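Local coordinates for coat protein (Sulfolobus turreted icosahedral virus, PDB 2BBD) that serves as the major capsid protein of an icosahedral archaeal virus, building the virion shell from subunits with a double jelly-roll fold, at residues Gly92-Tyr97 with Asn113-Phe118. Sequence-based numbering, arbitrary orientation.
Sequences GQNPAY and NVMWEF
Tyr97 and Asn113 pair antiparallel through two backbone hydrogen bonds, Tyr97 N to Asn113 O and Asn113 N to Tyr97 O, both 2.7 Å. Ala96 also faces Asn113, and this extra residue makes a classic beta bulge: Ala96 N lies 3.3 Å from Asn113 O at an angle too poor for a bond. Beyond the bulge the backbone of Pro95 turns its carbonyl to the neighbouring strand, where Met115 N donates to Pro95 O over 3.0 Å with a bent N-H...O angle of 140°. Val114 CA-H adds a contact to the same oxygen, with Val114 CA and Pro95 O 3.4 Å apart. The Asn113 side chain runs beside Tyr97 and points the same way. Its CB lies 4.1 Å from Tyr97 CD1, while Asn113 O sits at the ring edge, near its plane. CG, anti to the backbone N (chi1 177°), lies near Pro95 CB, as does OD1; Asn113 ND2 is 3.9 Å from Pro95 CB and also near Tyr97 CD1. Amide and phenol ring are nearly parallel, their planes 20° apart. On the far side of the proline, Pro95 CD packs on CB of Met115, a selenomethionine, at 4.1 Å. The 96-97 strand is outermost, within this chain, in an antiparallel sheet of one jelly roll; strand 108-123, its inner neighbour, is hydrogen-bonded on its other flank to strand 29-43, Val114 pairing with Leu37 and Trp116 with Val35. Asn94 rests on Met86 of helix 79-89, whose Leu82 meets Trp116 and Phe118, while Tyr58 touches Ala96 and Val114, so the edge strand and the turn before it are bordered by this helix, through Asn94, and by the loop holding Tyr58, through Ala96.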
loop_
_atom_site.group_PDB
_atom_site.type_symbol
_atom_site.label_atom_id
_atom_site.label_comp_id
_atom_site.label_asym_id
_atom_site.label_seq_id
_atom_site.Cartn_x
_atom_site.Cartn_y
_atom_site.Cartn_z
ATOM N N GLY A 92 -13.853 2.645 3.898
ATOM C CA GLY A 92 -13.667 3.055 5.280
ATOM C C GLY A 92 -14.015 2.010 6.326
ATOM O O GLY A 92 -13.938 2.305 7.512
ATOM N N GLN A 93 -14.379 0.799 5.895
ATOM C CA GLN A 93 -14.771 -0.280 6.809
ATOM C C GLN A 93 -13.632 -1.147 7.362
ATOM O O GLN A 93 -13.850 -1.962 8.262
ATOM C CB GLN A 93 -15.811 -1.187 6.120
ATOM C CG GLN A 93 -17.145 -0.482 5.815
ATOM C CD GLN A 93 -17.999 -1.198 4.762
ATOM O OE1 GLN A 93 -18.986 -0.638 4.260
ATOM N NE2 GLN A 93 -17.628 -2.425 4.427
ATOM N N ASN A 94 -12.420 -0.979 6.842
ATOM C CA ASN A 94 -11.302 -1.796 7.304
ATOM C C ASN A 94 -11.114 -1.781 8.819
ATOM O O ASN A 94 -11.087 -0.717 9.443
ATOM C CB ASN A 94 -10.003 -1.353 6.643
ATOM C CG ASN A 94 -8.849 -2.272 6.978
ATOM O OD1 ASN A 94 -7.855 -1.849 7.577
ATOM N ND2 ASN A 94 -8.974 -3.538 6.603
ATOM N N PRO A 95 -10.973 -2.972 9.433
ATOM C CA PRO A 95 -10.785 -3.016 10.890
ATOM C C PRO A 95 -9.562 -2.216 11.322
ATOM O O PRO A 95 -8.442 -2.500 10.909
ATOM C CB PRO A 95 -10.639 -4.510 11.182
ATOM C CG PRO A 95 -11.515 -5.145 10.097
ATOM C CD PRO A 95 -11.132 -4.327 8.873
ATOM N N ALA A 96 -9.790 -1.200 12.142
ATOM C CA ALA A 96 -8.706 -0.356 12.631
ATOM C C ALA A 96 -8.986 0.087 14.063
ATOM O O ALA A 96 -9.129 1.264 14.336
ATOM C CB ALA A 96 -8.536 0.877 11.721
ATOM N N TYR A 97 -9.067 -0.870 14.974
ATOM C CA TYR A 97 -9.327 -0.559 16.370
ATOM C C TYR A 97 -8.008 -0.540 17.140
ATOM O O TYR A 97 -7.120 -1.369 16.893
ATOM C CB TYR A 97 -10.265 -1.602 16.977
ATOM C CG TYR A 97 -11.591 -1.741 16.258
ATOM C CD1 TYR A 97 -11.720 -2.565 15.133
ATOM C CD2 TYR A 97 -12.723 -1.059 16.707
ATOM C CE1 TYR A 97 -12.951 -2.702 14.477
ATOM C CE2 TYR A 97 -13.953 -1.191 16.058
ATOM C CZ TYR A 97 -14.058 -2.013 14.946
ATOM O OH TYR A 97 -15.269 -2.134 14.309
ATOM N N ASN A 113 -7.240 -4.101 16.974
ATOM C CA ASN A 113 -7.549 -4.940 15.816
ATOM C C ASN A 113 -7.362 -4.123 14.542
ATOM O O ASN A 113 -8.230 -3.336 14.150
ATOM C CB ASN A 113 -8.984 -5.481 15.900
ATOM C CG ASN A 113 -9.380 -6.303 14.669
ATOM O OD1 ASN A 113 -8.534 -6.694 13.871
ATOM N ND2 ASN A 113 -10.671 -6.567 14.523
ATOM N N VAL A 114 -6.201 -4.314 13.922
ATOM C CA VAL A 114 -5.813 -3.625 12.703
ATOM C C VAL A 114 -5.574 -4.642 11.584
ATOM O O VAL A 114 -4.927 -5.676 11.788
ATOM C CB VAL A 114 -4.515 -2.821 12.928
ATOM C CG1 VAL A 114 -4.233 -1.917 11.722
ATOM C CG2 VAL A 114 -4.629 -1.999 14.218
HETATM N N MSE A 115 -6.081 -4.339 10.396
HETATM C CA MSE A 115 -5.925 -5.242 9.268
HETATM C C MSE A 115 -5.287 -4.608 8.036
HETATM O O MSE A 115 -5.475 -3.414 7.760
HETATM C CB MSE A 115 -7.285 -5.820 8.878
HETATM C CG MSE A 115 -7.191 -6.928 7.844
HETATM SE SE MSE A 115 -8.920 -7.544 7.251
HETATM C CE MSE A 115 -9.329 -8.778 8.683
ATOM N N TRP A 116 -4.522 -5.426 7.313
ATOM C CA TRP A 116 -3.862 -5.031 6.070
ATOM C C TRP A 116 -3.933 -6.240 5.153
ATOM O O TRP A 116 -3.855 -7.379 5.617
ATOM C CB TRP A 116 -2.386 -4.729 6.271
ATOM C CG TRP A 116 -2.053 -3.571 7.133
ATOM C CD1 TRP A 116 -1.798 -2.292 6.728
ATOM C CD2 TRP A 116 -1.783 -3.611 8.536
ATOM N NE1 TRP A 116 -1.367 -1.538 7.791
ATOM C CE2 TRP A 116 -1.345 -2.323 8.914
ATOM C CE3 TRP A 116 -1.860 -4.615 9.513
ATOM C CZ2 TRP A 116 -0.976 -2.011 10.227
ATOM C CZ3 TRP A 116 -1.496 -4.297 10.827
ATOM C CH2 TRP A 116 -1.057 -3.006 11.164
ATOM N N GLU A 117 -4.080 -5.996 3.855
ATOM C CA GLU A 117 -4.119 -7.085 2.891
ATOM C C GLU A 117 -3.174 -6.796 1.747
ATOM O O GLU A 117 -2.954 -5.637 1.383
ATOM C CB GLU A 117 -5.526 -7.292 2.330
ATOM C CG GLU A 117 -6.536 -7.748 3.351
ATOM C CD GLU A 117 -7.798 -8.312 2.721
ATOM O OE1 GLU A 117 -8.304 -7.716 1.741
ATOM O OE2 GLU A 117 -8.287 -9.350 3.220
ATOM N N PHE A 118 -2.605 -7.863 1.198
ATOM C CA PHE A 118 -1.685 -7.770 0.081
ATOM C C PHE A 118 -2.317 -8.533 -1.078
ATOM O O PHE A 118 -2.566 -9.739 -0.994
ATOM C CB PHE A 118 -0.326 -8.394 0.433
ATOM C CG PHE A 118 0.332 -7.782 1.640
ATOM C CD1 PHE A 118 -0.125 -8.072 2.923
ATOM C CD2 PHE A 118 1.375 -6.876 1.490
ATOM C CE1 PHE A 118 0.445 -7.460 4.045
ATOM C CE2 PHE A 118 1.953 -6.258 2.593
ATOM C CZ PHE A 118 1.486 -6.549 3.877
#